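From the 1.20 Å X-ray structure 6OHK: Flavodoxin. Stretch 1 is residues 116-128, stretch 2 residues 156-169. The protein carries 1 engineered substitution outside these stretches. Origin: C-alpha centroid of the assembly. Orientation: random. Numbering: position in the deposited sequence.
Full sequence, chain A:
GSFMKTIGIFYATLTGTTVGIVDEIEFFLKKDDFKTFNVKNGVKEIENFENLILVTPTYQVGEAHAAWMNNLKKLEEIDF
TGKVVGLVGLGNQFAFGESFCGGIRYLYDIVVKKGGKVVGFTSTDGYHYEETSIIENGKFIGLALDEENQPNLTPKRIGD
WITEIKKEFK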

# COMPACT_ATOMS: atom_id res chain seq x y z
N GLY A 116 -1.27 -14.83 0.97
CA GLY A 116 -0.57 -13.89 1.82
C GLY A 116 -1.44 -13.35 2.91
O GLY A 116 -2.66 -13.55 2.95
N LYS A 117 -0.81 -12.61 3.80
CA LYS A 117 -1.48 -11.94 4.90
C LYS A 117 -1.35 -10.44 4.69
O LYS A 117 -0.24 -9.96 4.53
N VAL A 118 -2.45 -9.70 4.78
CA VAL A 118 -2.43 -8.24 4.72
C VAL A 118 -2.56 -7.71 6.13
O VAL A 118 -3.47 -8.10 6.88
N VAL A 119 -1.65 -6.84 6.51
CA VAL A 119 -1.59 -6.28 7.85
C VAL A 119 -1.73 -4.76 7.77
O VAL A 119 -1.63 -4.17 6.70
N GLY A 120 -1.95 -4.12 8.91
CA GLY A 120 -2.06 -2.68 8.92
C GLY A 120 -3.38 -2.13 8.42
O GLY A 120 -3.39 -1.11 7.72
N PHE A 121 -4.48 -2.77 8.76
CA PHE A 121 -5.77 -2.11 8.57
C PHE A 121 -5.82 -0.85 9.43
O PHE A 121 -5.16 -0.73 10.46
N THR A 122 -6.61 0.13 9.00
CA THR A 122 -6.65 1.43 9.66
C THR A 122 -8.10 1.85 9.92
O THR A 122 -9.03 1.43 9.24
N SER A 123 -8.24 2.70 10.93
CA SER A 123 -9.55 3.24 11.26
C SER A 123 -10.03 4.22 10.20
O SER A 123 -9.26 5.01 9.66
N THR A 124 -11.34 4.20 9.96
CA THR A 124 -11.97 5.21 9.11
C THR A 124 -12.24 6.54 9.82
O THR A 124 -12.73 7.47 9.18
N ASP A 125 -11.89 6.68 11.09
CA ASP A 125 -12.12 7.94 11.78
C ASP A 125 -11.34 9.07 11.12
O ASP A 125 -10.15 8.93 10.80
N GLY A 126 -12.00 10.21 10.93
CA GLY A 126 -11.38 11.39 10.36
C GLY A 126 -11.37 11.41 8.86
O GLY A 126 -10.78 12.32 8.28
N TYR A 127 -11.99 10.43 8.22
CA TYR A 127 -12.14 10.40 6.77
C TYR A 127 -13.60 10.62 6.41
O TYR A 127 -14.51 10.27 7.18
N HIS A 128 -13.82 11.12 5.21
CA HIS A 128 -15.15 11.30 4.65
C HIS A 128 -15.30 10.36 3.47
O HIS A 128 -14.45 10.35 2.58
N LYS A 156 2.26 11.45 10.63
CA LYS A 156 1.83 10.62 11.74
C LYS A 156 1.11 9.37 11.25
O LYS A 156 1.27 8.27 11.81
N ARG A 157 0.32 9.51 10.18
CA ARG A 157 -0.36 8.32 9.65
C ARG A 157 0.65 7.28 9.23
O ARG A 157 0.51 6.09 9.58
N ILE A 158 1.68 7.69 8.51
CA ILE A 158 2.71 6.74 8.07
C ILE A 158 3.49 6.19 9.26
O ILE A 158 3.71 4.99 9.36
N GLY A 159 3.97 7.07 10.15
CA GLY A 159 4.80 6.59 11.25
C GLY A 159 4.06 5.60 12.13
O GLY A 159 4.62 4.57 12.52
N ASP A 160 2.81 5.88 12.45
CA ASP A 160 2.04 4.96 13.26
C ASP A 160 1.83 3.64 12.54
O ASP A 160 1.86 2.57 13.15
N TRP A 161 1.57 3.70 11.23
CA TRP A 161 1.30 2.49 10.46
C TRP A 161 2.55 1.61 10.34
O TRP A 161 2.47 0.39 10.47
N ILE A 162 3.69 2.23 10.07
CA ILE A 162 4.94 1.47 9.99
C ILE A 162 5.21 0.76 11.31
O ILE A 162 5.60 -0.42 11.35
N THR A 163 4.99 1.45 12.43
CA THR A 163 5.19 0.81 13.73
C THR A 163 4.30 -0.41 13.88
O THR A 163 4.74 -1.46 14.38
N GLU A 164 3.04 -0.32 13.44
CA GLU A 164 2.14 -1.45 13.56
C GLU A 164 2.55 -2.61 12.67
O GLU A 164 2.57 -3.76 13.12
N ILE A 165 2.84 -2.34 11.40
CA ILE A 165 3.07 -3.48 10.51
C ILE A 165 4.38 -4.17 10.83
O ILE A 165 4.51 -5.39 10.62
N LYS A 166 5.36 -3.42 11.34
CA LYS A 166 6.63 -4.07 11.70
C LYS A 166 6.42 -5.19 12.71
O LYS A 166 7.20 -6.16 12.72
N LYS A 167 5.39 -5.14 13.54
CA LYS A 167 5.12 -6.16 14.53
C LYS A 167 4.75 -7.49 13.92
O LYS A 167 4.87 -8.48 14.56
N GLU A 168 4.27 -7.48 12.69
CA GLU A 168 3.90 -8.69 11.98
C GLU A 168 4.92 -9.14 10.93
O GLU A 168 4.83 -10.17 10.42
N PHE A 169 5.87 -8.26 10.66
CA PHE A 169 6.85 -8.55 9.69
C PHE A 169 7.81 -9.75 10.13
O PHE A 169 7.99 -9.96 11.31

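Packing of residues 116-128 against the helix of 156-169 and the residues that follow it. Lys-117 points toward the second stretch with all four chi angles t; this extended chain carries NZ to 2.9 Å from Glu-168 OE1, a hydrogen-bonded salt bridge at the exposed end of the contact. Val-118 is out of reach. Val-119 (chi1 m) turns toward the helix and splits its methyls: CG1 lies 3.8 Å from Glu-168 CB, while CG2 meets Ile-165 CG2 (Ile-165 chi1 p, chi2 t) at 3.9 Å. At Gly-120 the backbones come closest, and its CA sits 3.6 Å from Ile-165 CG2. A CB here would clash with that methyl and with Trp-161 NE1, and positive phi also suits glycine. Trp-161 (chi1 t) brings its indole edge to the same residue, NE1 donating to Gly-120 O at 2.8 Å. Phe-121 points away. Thr-122 (p) places CG2 3.7 Å from Trp-161 CD1, its OG1 being bonded elsewhere in the structure. Beyond Ser-123, the type II turn from Thr-124 to Tyr-127 approaches Arg-157 (m, t, t). One water bridges them, donating to Asp-125 O (2.7 Å) and accepting from Arg-157 NH2 (2.8 Å). Tyr-127 (chi1 m) starts sideways, but its OH reaches over one guanidinium face, 3.2 Å from Arg-157 CZ, without hydrogen bonding to that group.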

# COMPACT_ATOMS: atom_id res chain seq x y z
CB LYS A 117 -0.73 -12.35 6.18
CG LYS A 117 -1.33 -11.92 7.47
CD LYS A 117 -0.52 -12.44 8.66
CE LYS A 117 -1.40 -12.24 9.91
NZ LYS A 117 -0.79 -12.78 11.15
CB VAL A 118 -3.56 -7.69 3.82
CG1 VAL A 118 -3.56 -6.17 3.86
CG2 VAL A 118 -3.34 -8.21 2.41
CB VAL A 119 -0.27 -6.68 8.55
CG1 VAL A 119 -0.20 -8.20 8.74
CG2 VAL A 119 0.94 -6.21 7.76
CB PHE A 121 -6.92 -3.04 8.97
CG PHE A 121 -7.22 -4.13 8.01
CD1 PHE A 121 -6.38 -4.48 6.98
CD2 PHE A 121 -8.42 -4.84 8.16
CE1 PHE A 121 -6.74 -5.51 6.13
CE2 PHE A 121 -8.77 -5.86 7.33
CZ PHE A 121 -7.92 -6.22 6.30
CB THR A 122 -5.92 2.52 8.88
OG1 THR A 122 -6.52 2.71 7.58
CG2 THR A 122 -4.42 2.19 8.73
CB SER A 123 -9.41 3.99 12.58
OG SER A 123 -10.62 4.66 12.89
CB THR A 124 -13.29 4.69 8.51
OG1 THR A 124 -14.24 4.46 9.56
CG2 THR A 124 -13.08 3.39 7.75
CB ASP A 125 -11.65 7.83 13.24
CG ASP A 125 -12.53 6.93 14.09
OD1 ASP A 125 -13.57 6.45 13.61
OD2 ASP A 125 -12.15 6.71 15.27
CB TYR A 127 -11.71 9.06 6.22
CG TYR A 127 -10.25 8.76 6.34
CD1 TYR A 127 -9.37 9.13 5.34
CD2 TYR A 127 -9.75 8.06 7.43
CE1 TYR A 127 -8.03 8.80 5.43
CE2 TYR A 127 -8.43 7.74 7.52
CZ TYR A 127 -7.57 8.10 6.53
OH TYR A 127 -6.25 7.73 6.68
CB HIS A 128 -15.34 12.73 4.15
CG HIS A 128 -16.74 13.04 3.72
ND1 HIS A 128 -17.27 12.59 2.53
CD2 HIS A 128 -17.74 13.73 4.33
CE1 HIS A 128 -18.52 12.99 2.42
NE2 HIS A 128 -18.83 13.69 3.49
CB LYS A 156 0.94 11.40 12.70
CG LYS A 156 0.35 10.56 13.82
CD LYS A 156 -0.44 11.41 14.80
CE LYS A 156 -0.26 10.93 16.23
NZ LYS A 156 -0.69 9.52 16.41
CB ARG A 157 -1.27 8.69 8.49
CG ARG A 157 -2.58 9.32 8.91
CD ARG A 157 -3.40 9.80 7.75
NE ARG A 157 -4.75 10.16 8.18
CZ ARG A 157 -5.62 10.80 7.41
NH1 ARG A 157 -5.28 11.25 6.22
NH2 ARG A 157 -6.85 10.99 7.86
CB ILE A 158 3.64 7.39 7.04
CG1 ILE A 158 2.88 7.74 5.76
CG2 ILE A 158 4.82 6.47 6.74
CD1 ILE A 158 3.70 8.50 4.75
CB ASP A 160 0.66 5.54 13.56
CG ASP A 160 0.68 6.68 14.56
OD1 ASP A 160 1.73 6.96 15.19
OD2 ASP A 160 -0.41 7.29 14.70
CB TRP A 161 0.79 2.91 9.09
CG TRP A 161 0.33 1.82 8.20
CD1 TRP A 161 -0.85 1.15 8.29
CD2 TRP A 161 1.01 1.29 7.06
NE1 TRP A 161 -0.96 0.25 7.27
CE2 TRP A 161 0.17 0.30 6.51
CE3 TRP A 161 2.23 1.55 6.46
CZ2 TRP A 161 0.51 -0.40 5.36
CZ3 TRP A 161 2.56 0.82 5.32
CH2 TRP A 161 1.70 -0.12 4.80
CB ILE A 162 6.10 2.38 9.56
CG1 ILE A 162 5.92 2.84 8.11
CG2 ILE A 162 7.45 1.71 9.76
CD1 ILE A 162 6.05 1.76 7.06
CB THR A 163 4.92 1.83 14.83
OG1 THR A 163 5.92 2.84 14.76
CG2 THR A 163 4.96 1.23 16.22
CB GLU A 164 0.70 -1.04 13.26
CG GLU A 164 0.08 -0.18 14.35
CD GLU A 164 0.29 -0.74 15.75
OE1 GLU A 164 0.91 -0.04 16.58
OE2 GLU A 164 -0.15 -1.89 15.99
CB ILE A 165 2.95 -3.14 9.02
CG1 ILE A 165 4.09 -2.25 8.54
CG2 ILE A 165 1.58 -2.53 8.72
CD1 ILE A 165 4.00 -1.94 7.04
CB LYS A 166 7.61 -3.03 12.25
CG LYS A 166 8.27 -2.22 11.17
CD LYS A 166 9.40 -1.32 11.57
CE LYS A 166 9.27 -0.54 12.83
NZ LYS A 166 10.69 -0.16 13.23
CB LYS A 167 4.00 -5.72 15.46
CG LYS A 167 4.27 -4.46 16.25
CD LYS A 167 3.09 -4.02 17.12
CE LYS A 167 3.30 -2.65 17.73
NZ LYS A 167 2.12 -2.12 18.48
CB GLU A 168 2.51 -8.56 11.35
CG GLU A 168 1.38 -8.69 12.35
CD GLU A 168 1.11 -10.09 12.93
OE1 GLU A 168 1.28 -11.10 12.30
OE2 GLU A 168 0.71 -10.19 14.04
CB PHE A 169 7.70 -7.35 9.29
CG PHE A 169 7.10 -6.43 8.24
CD1 PHE A 169 6.11 -6.82 7.40
CD2 PHE A 169 7.61 -5.20 8.09
CE1 PHE A 169 5.61 -5.97 6.42
CE2 PHE A 169 7.10 -4.35 7.13
CZ PHE A 169 6.13 -4.74 6.29
O HOH W 1 -7.87 10.38 10.45